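PDB 5GWA: beta-lactamase from Serratia marcescens, which probably hydrolyses beta-lactam antibiotics as an extended-spectrum resistance enzyme and is caught here with the inhibitor avibactam bound. Local coordinates for residues L136-I141 and A166-L170; N140-A145 and T159-T163. One frame throughout, in Å; residues are numbered along the deposited sequence. Where two conformers were deposited one is given.

Contact 1. Residues L136-I141 and A166-L170; sequences LGVKNI and ATVQL. With NA (sodium ion), chain V.
The carboxamide of Gln169 meets the 136-141 segment through OE1, which stands 4.2 Å from Val138 CG1 and takes hydrogen bonds from two waters. The waters approach from opposite sides of the amide plane, with Val138 CG1 on the same side as the second. The first water also donates to Gly137 O, and the second to Lys139 O, so one oxygen is tied to two backbone carbonyls with no direct polar bond between the segments. The chain of Gln169, extended beyond CG, carries the amide far enough for this. The carbonyl O of Lys139 also points into the interface, 3.3 Å from Ala166 CB.

Away from these waters the contact is apolar. Ala166 CB also meets Ile141 CG1 at 3.7 Å, and its small side chain lets the loop come close to the helix. Val138 divides its branches. CG1, anti to the backbone N (chi1 -176°), reaches over Ala166 and lies 3.5 Å from Ala166 O, while CG2 meets Leu170 CD1, the two side chains crossing at about a right angle. The same methyl, Leu170 CD1, also meets Leu136 CD1 at 3.8 Å. Leu170 CD2 looks toward Ile141 CD1, and Phe51, His52 and Leu55 of helix 49-63 pack on the same leucine.

The backbone of the loop is also pinned by a sodium ion, bound by Val138 O at 2.7 Å and by two waters, one of which donates to Ile141 O. Gly137, with positive phi, turns the chain out of helix 126-135. The arrangement is a helix-to-strand connection packed along helix 164-175, within the helical part of the class A beta-lactamase fold.

Contact 2. Residues N140-A145 and T159-T163; sequences NISIKA and TNWTT. With NA (sodium ion), chain L.
Asn160 grips the far end of the 140-145 segment with its side-chain amide: OD1 accepts from Lys144 N at 2.8 Å, almost straight (173°), and from Ala145 N as well, while ND2 donates to Ala145 O at 3.0 Å. Two donors on OD1 and the returning bond from ND2 fix the rotation of the amide. Ala145 O has a second partner in Tyr49 OH.

Backbone bonds pair the strands antiparallel. Ser142 N donates to Trp161 O at 2.9 Å, whereas the return bond from Trp161 N to Ser142 O is weak and bent. Beyond the non-hydrogen-bonded pair Ile141-Thr162, Thr163 N donates to Asn140 O, which also receives a CA-H...O contact from Thr162. Strand 161-162 is the middle one of three, with 43-44 beyond it. The 13 residues between the segments include Glu147 of the avibactam pocket and probably correspond to much of the omega loop of class A beta-lactamases, whose neck the Asn160 bonds to Lys144 and Ala145 close; Asn160 and Ala145 appear to sit where many relatives place an Asp-Arg salt bridge.

Side-chain hydroxyls add polar links. Ser142 OG, anti to the backbone N (chi1 173°), donates to Thr159 O at 2.9 Å. Thr163 OG1 binds a sodium ion at 2.7 Å, with a water as a further ligand and Asn140 lining the same site; Thr163 also N-caps the following helix, its OG1 bonded to Asp165 OD1 and Ala166 N.

Packing centres on Trp161. Ser142 CB makes a CH-pi contact over one face, 3.4 Å from the centroid of the five-membered ring, and His42 stacks with the indole. On the opposite side of the sheet, Ile141 CG1 lies beside Thr162 OG1, 3.6 Å away.

How the contacts relate
Following the chain from the N terminus, residues 136-141 leave helix 126-135 and run into a short strand; both contacts start here and share Asn140 and Ile141. Contact 2 closes the shorter loop, when the chain returns through 159-163 after passing helix 147-151; contact 1 closes a few residues later, on helix 164-175, and its loop encloses the other. Thr162 OG1 packs 3.4 Å from Thr167 OG1. One water belongs to both: it donates to Lys139 O and Gln169 OE1 and is a ligand of the sodium held by Thr163. Contact 1 ties the loop after helix 126-135 to helix 164-175, and contact 2 joins the edge strand 141-142 to the middle strand 161-162.

Contact 1. Residues L136-I141 and A166-L170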
ATOM      1  N   LEU A 136     -17.191   5.959  26.146  1.00 20.16           N
ATOM      2  CA  LEU A 136     -17.062   4.676  26.822  1.00 20.01           C
ATOM      3  C   LEU A 136     -16.396   4.824  28.201  1.00 21.69           C
ATOM      4  O   LEU A 136     -16.313   3.844  28.950  1.00 23.60           O
ATOM      5  CB  LEU A 136     -16.283   3.691  25.942  1.00 21.09           C
ATOM      6  CG  LEU A 136     -16.959   3.306  24.627  1.00 19.03           C
ATOM      7  CD1 LEU A 136     -16.050   2.394  23.814  1.00 20.23           C
ATOM      8  CD2 LEU A 136     -18.305   2.635  24.830  1.00 22.53           C
ATOM      9  N   GLY A 137     -15.873   6.022  28.489  1.00 18.74           N
ATOM     10  CA  GLY A 137     -15.125   6.307  29.699  1.00 22.19           C
ATOM     11  C   GLY A 137     -13.636   6.034  29.619  1.00 19.74           C
ATOM     12  O   GLY A 137     -13.033   5.645  30.611  1.00 22.60           O
ATOM     13  N   VAL A 138     -13.090   6.057  28.404  1.00 17.02           N
ATOM     14  CA  VAL A 138     -11.640   5.898  28.210  1.00 15.98           C
ATOM     15  C   VAL A 138     -11.033   7.204  27.740  1.00 17.11           C
ATOM     16  O   VAL A 138     -11.220   7.614  26.572  1.00 16.41           O
ATOM     17  CB  VAL A 138     -11.292   4.791  27.193  1.00 15.76           C
ATOM     18  CG1 VAL A 138      -9.775   4.589  27.109  1.00 17.01           C
ATOM     19  CG2 VAL A 138     -11.991   3.502  27.558  1.00 16.36           C
ATOM     20  N   LYS A 139     -10.250   7.836  28.613  1.00 14.80           N
ATOM     21  CA  LYS A 139      -9.599   9.091  28.292  0.50 14.26           C
ATOM     22  C   LYS A 139      -8.305   8.805  27.517  1.00 13.42           C
ATOM     23  O   LYS A 139      -7.866   7.651  27.444  1.00 16.83           O
ATOM     24  CB  LYS A 139      -9.280   9.880  29.558  0.50 16.01           C
ATOM     25  CG  LYS A 139     -10.503  10.276  30.376  0.50 16.98           C
ATOM     26  CD  LYS A 139     -10.127  11.305  31.425  0.50 20.58           C
ATOM     27  CE  LYS A 139     -11.355  12.011  31.964  0.50 23.10           C
ATOM     28  NZ  LYS A 139     -11.922  11.231  33.089  0.50 24.16           N
ATOM     29  N   ASN A 140      -7.689   9.856  27.006  1.00 12.96           N
ATOM     30  CA  ASN A 140      -6.309   9.778  26.457  1.00 13.31           C
ATOM     31  C   ASN A 140      -6.236   8.999  25.167  1.00 13.93           C
ATOM     32  O   ASN A 140      -5.186   8.406  24.849  1.00 12.69           O
ATOM     33  CB  ASN A 140      -5.311   9.242  27.459  1.00 13.53           C
ATOM     34  CG  ASN A 140      -4.868  10.300  28.447  1.00 13.05           C
ATOM     35  OD1 ASN A 140      -4.973  11.502  28.173  1.00 18.33           O
ATOM     36  ND2 ASN A 140      -4.528   9.878  29.621  1.00 16.74           N
ATOM     37  N   ILE A 141      -7.278   9.129  24.357  1.00 13.10           N
ATOM     38  CA  ILE A 141      -7.253   8.699  22.967  1.00 12.87           C
ATOM     39  C   ILE A 141      -7.741   9.856  22.106  1.00 13.65           C
ATOM     40  O   ILE A 141      -8.808  10.430  22.395  1.00 14.41           O
ATOM     41  CB  ILE A 141      -8.147   7.460  22.727  1.00 11.58           C
ATOM     42  CG1 ILE A 141      -7.686   6.291  23.608  1.00 11.22           C
ATOM     43  CG2 ILE A 141      -8.111   7.033  21.255  1.00 12.99           C
ATOM     44  CD1 ILE A 141      -8.542   5.056  23.588  1.00 10.98           C
ATOM     45  N   ALA A 166      -4.548   3.628  28.041  1.00 11.19           N
ATOM     46  CA  ALA A 166      -5.883   3.829  27.458  1.00 10.66           C
ATOM     47  C   ALA A 166      -6.234   2.618  26.585  1.00  9.91           C
ATOM     48  O   ALA A 166      -7.376   2.127  26.587  1.00 11.57           O
ATOM     49  CB  ALA A 166      -5.952   5.093  26.656  1.00 11.26           C
ATOM     50  N   THR A 167      -5.293   2.206  25.748  1.00 10.57           N
ATOM     51  CA  THR A 167      -5.581   1.132  24.837  1.00  9.17           C
ATOM     52  C   THR A 167      -6.014  -0.127  25.550  1.00  9.73           C
ATOM     53  O   THR A 167      -7.003  -0.752  25.157  1.00 10.17           O
ATOM     54  CB  THR A 167      -4.369   0.823  23.954  1.00  9.53           C
ATOM     55  OG1 THR A 167      -3.878   2.033  23.359  1.00 10.64           O
ATOM     56  CG2 THR A 167      -4.724  -0.180  22.906  1.00 11.08           C
ATOM     57  N   VAL A 168      -5.263  -0.550  26.565  1.00  9.36           N
ATOM     58  CA  VAL A 168      -5.619  -1.790  27.233  1.00 11.27           C
ATOM     59  C   VAL A 168      -6.902  -1.642  28.087  1.00  9.69           C
ATOM     60  O   VAL A 168      -7.657  -2.608  28.191  1.00 11.49           O
ATOM     61  CB  VAL A 168      -4.488  -2.423  28.042  1.00 10.77           C
ATOM     62  CG1 VAL A 168      -3.342  -2.866  27.158  1.00 11.61           C
ATOM     63  CG2 VAL A 168      -4.025  -1.505  29.173  1.00 13.21           C
ATOM     64  N   GLN A 169      -7.178  -0.461  28.625  1.00 11.05           N
ATOM     65  CA  GLN A 169      -8.485  -0.192  29.254  1.00 11.14           C
ATOM     66  C   GLN A 169      -9.611  -0.443  28.273  1.00 14.19           C
ATOM     67  O   GLN A 169     -10.606  -1.117  28.600  1.00 14.34           O
ATOM     68  CB  GLN A 169      -8.537   1.225  29.795  1.00 12.88           C
ATOM     69  CG  GLN A 169      -7.622   1.434  30.993  1.00 16.11           C
ATOM     70  CD  GLN A 169      -7.263   2.890  31.215  1.00 19.93           C
ATOM     71  OE1 GLN A 169      -7.983   3.794  30.782  1.00 21.63           O
ATOM     72  NE2 GLN A 169      -6.172   3.124  31.934  1.00 21.78           N
ATOM     73  N   LEU A 170      -9.449   0.095  27.068  1.00 11.44           N
ATOM     74  CA  LEU A 170     -10.445  -0.122  26.033  1.00 12.32           C
ATOM     75  C   LEU A 170     -10.550  -1.573  25.631  1.00 13.00           C
ATOM     76  O   LEU A 170     -11.666  -2.082  25.349  1.00 12.88           O
ATOM     77  CB  LEU A 170     -10.155   0.787  24.840  1.00 12.74           C
ATOM     78  CG  LEU A 170     -11.128   0.738  23.662  1.00 12.38           C
ATOM     79  CD1 LEU A 170     -12.458   1.345  24.111  1.00 12.76           C
ATOM     80  CD2 LEU A 170     -10.618   1.512  22.443  1.00 11.25           C
TER
HETATM   81 NA    NA V 321     -10.467   9.555  24.890  1.00 23.54          NA
HETATM   82  O   HOH W   1     -10.691   3.720  31.336  1.00 32.71           O
HETATM   83  O   HOH W   2      -7.107   6.260  29.736  1.00 18.69           O
HETATM   84  O   HOH W   3     -11.448   9.438  22.268  1.00 17.54           O
HETATM   85  O   HOH W   4     -11.509  11.632  26.322  1.00 29.99           O

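Contact 2. Residues N140-A145 and T159-T163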
ATOM      1  N   ASN A 140      -7.689   9.856  27.006  1.00 12.96           N
ATOM      2  CA  ASN A 140      -6.309   9.778  26.457  1.00 13.31           C
ATOM      3  C   ASN A 140      -6.236   8.999  25.167  1.00 13.93           C
ATOM      4  O   ASN A 140      -5.186   8.406  24.849  1.00 12.69           O
ATOM      5  CB  ASN A 140      -5.311   9.242  27.459  1.00 13.53           C
ATOM      6  CG  ASN A 140      -4.868  10.300  28.447  1.00 13.05           C
ATOM      7  OD1 ASN A 140      -4.973  11.502  28.173  1.00 18.33           O
ATOM      8  ND2 ASN A 140      -4.528   9.878  29.621  1.00 16.74           N
ATOM      9  N   ILE A 141      -7.278   9.129  24.357  1.00 13.10           N
ATOM     10  CA  ILE A 141      -7.253   8.699  22.967  1.00 12.87           C
ATOM     11  C   ILE A 141      -7.741   9.856  22.106  1.00 13.65           C
ATOM     12  O   ILE A 141      -8.808  10.430  22.395  1.00 14.41           O
ATOM     13  CB  ILE A 141      -8.147   7.460  22.727  1.00 11.58           C
ATOM     14  CG1 ILE A 141      -7.686   6.291  23.608  1.00 11.22           C
ATOM     15  CG2 ILE A 141      -8.111   7.033  21.255  1.00 12.99           C
ATOM     16  CD1 ILE A 141      -8.542   5.056  23.588  1.00 10.98           C
ATOM     17  N   SER A 142      -7.026  10.127  21.020  1.00 12.56           N
ATOM     18  CA  SER A 142      -7.365  11.208  20.098  1.00 12.23           C
ATOM     19  C   SER A 142      -7.504  10.644  18.700  1.00 13.06           C
ATOM     20  O   SER A 142      -6.538  10.107  18.152  1.00 12.16           O
ATOM     21  CB  SER A 142      -6.300  12.291  20.130  1.00 14.23           C
ATOM     22  OG  SER A 142      -6.522  13.267  19.123  1.00 19.42           O
ATOM     23  N   ILE A 143      -8.689  10.789  18.115  1.00 11.79           N
ATOM     24  CA  ILE A 143      -8.940  10.343  16.738  1.00 10.76           C
ATOM     25  C   ILE A 143      -9.330  11.563  15.916  1.00 14.09           C
ATOM     26  O   ILE A 143     -10.438  12.127  16.097  1.00 15.67           O
ATOM     27  CB  ILE A 143      -9.975   9.207  16.691  1.00 11.45           C
ATOM     28  CG1 ILE A 143      -9.436   7.978  17.447  1.00 10.98           C
ATOM     29  CG2 ILE A 143     -10.408   8.870  15.263  1.00 11.67           C
ATOM     30  CD1 ILE A 143     -10.446   6.912  17.786  1.00 13.32           C
ATOM     31  N   LYS A 144      -8.459  11.902  14.967  1.00 12.23           N
ATOM     32  CA  LYS A 144      -8.548  13.167  14.253  1.00 12.99           C
ATOM     33  C   LYS A 144      -8.452  13.044  12.733  1.00 14.48           C
ATOM     34  O   LYS A 144      -8.765  13.993  12.036  1.00 15.34           O
ATOM     35  CB  LYS A 144      -7.483  14.097  14.768  1.00 13.37           C
ATOM     36  CG  LYS A 144      -7.661  14.465  16.235  1.00 15.84           C
ATOM     37  CD  LYS A 144      -8.864  15.324  16.512  1.00 16.29           C
ATOM     38  CE  LYS A 144      -9.135  15.354  18.018  1.00 20.39           C
ATOM     39  NZ  LYS A 144     -10.182  16.355  18.356  1.00 26.28           N
ATOM     40  N   ALA A 145      -7.776  12.015  12.240  1.00 13.08           N
ATOM     41  CA  ALA A 145      -7.420  12.018  10.812  1.00 12.23           C
ATOM     42  C   ALA A 145      -7.683  10.657  10.203  1.00 11.50           C
ATOM     43  O   ALA A 145      -7.362   9.636  10.779  1.00 11.17           O
ATOM     44  CB  ALA A 145      -5.971  12.347  10.607  1.00 12.81           C
ATOM     45  N   THR A 159      -1.475  13.254  15.270  1.00 13.63           N
ATOM     46  CA  THR A 159      -2.762  13.712  15.778  1.00 13.15           C
ATOM     47  C   THR A 159      -3.686  12.583  16.172  1.00 12.91           C
ATOM     48  O   THR A 159      -4.678  12.793  16.881  1.00 15.07           O
ATOM     49  CB  THR A 159      -3.493  14.667  14.816  1.00 14.47           C
ATOM     50  OG1 THR A 159      -3.931  13.975  13.639  1.00 14.48           O
ATOM     51  CG2 THR A 159      -2.593  15.800  14.414  1.00 16.15           C
ATOM     52  N   ASN A 160      -3.402  11.388  15.662  1.00 11.72           N
ATOM     53  CA  ASN A 160      -4.100  10.177  16.058  1.00 11.67           C
ATOM     54  C   ASN A 160      -3.261   9.452  17.109  1.00 11.62           C
ATOM     55  O   ASN A 160      -2.473   8.559  16.793  1.00 13.01           O
ATOM     56  CB  ASN A 160      -4.287   9.242  14.876  1.00 12.78           C
ATOM     57  CG  ASN A 160      -5.299   9.732  13.884  1.00 11.78           C
ATOM     58  OD1 ASN A 160      -6.320  10.309  14.240  1.00 12.62           O
ATOM     59  ND2 ASN A 160      -5.070   9.438  12.641  1.00 11.46           N
ATOM     60  N   TRP A 161      -3.383   9.885  18.356  1.00 11.87           N
ATOM     61  CA  TRP A 161      -2.478   9.434  19.408  1.00 12.68           C
ATOM     62  C   TRP A 161      -3.199   8.745  20.535  1.00 11.52           C
ATOM     63  O   TRP A 161      -4.429   8.881  20.692  1.00 11.16           O
ATOM     64  CB  TRP A 161      -1.660  10.611  19.970  1.00 12.28           C
ATOM     65  CG  TRP A 161      -2.492  11.758  20.552  1.00 12.06           C
ATOM     66  CD1 TRP A 161      -2.701  12.981  19.981  1.00 13.62           C
ATOM     67  CD2 TRP A 161      -3.058  11.834  21.869  1.00 14.19           C
ATOM     68  NE1 TRP A 161      -3.488  13.761  20.811  1.00 14.15           N
ATOM     69  CE2 TRP A 161      -3.684  13.095  21.989  1.00 13.18           C
ATOM     70  CE3 TRP A 161      -3.100  10.967  22.955  1.00 12.23           C
ATOM     71  CZ2 TRP A 161      -4.393  13.468  23.134  1.00 14.41           C
ATOM     72  CZ3 TRP A 161      -3.786  11.366  24.099  1.00 13.92           C
ATOM     73  CH2 TRP A 161      -4.409  12.608  24.165  1.00 14.26           C
ATOM     74  N   THR A 162      -2.432   8.036  21.350  1.00 11.53           N
ATOM     75  CA  THR A 162      -2.964   7.346  22.496  1.00 11.31           C
ATOM     76  C   THR A 162      -1.931   7.223  23.589  1.00 11.33           C
ATOM     77  O   THR A 162      -0.726   7.190  23.301  1.00 11.70           O
ATOM     78  CB  THR A 162      -3.459   5.931  22.093  1.00 10.98           C
ATOM     79  OG1 THR A 162      -4.259   5.381  23.142  1.00 10.65           O
ATOM     80  CG2 THR A 162      -2.295   5.006  21.786  1.00 11.23           C
ATOM     81  N   THR A 163      -2.390   7.046  24.823  1.00 11.09           N
ATOM     82  CA  THR A 163      -1.540   6.455  25.817  1.00 10.48           C
ATOM     83  C   THR A 163      -1.695   4.940  25.763  1.00 10.79           C
ATOM     84  O   THR A 163      -2.695   4.426  25.315  1.00 11.08           O
ATOM     85  CB  THR A 163      -1.854   6.912  27.233  1.00 12.30           C
ATOM     86  OG1 THR A 163      -3.200   6.578  27.561  1.00 12.32           O
ATOM     87  CG2 THR A 163      -1.593   8.416  27.409  1.00 13.00           C
TER
HETATM   88 NA    NA L 311      -4.470   6.924  29.955  1.00 25.18          NA
HETATM   89  O   HOH W   2      -7.107   6.260  29.736  1.00 18.69           O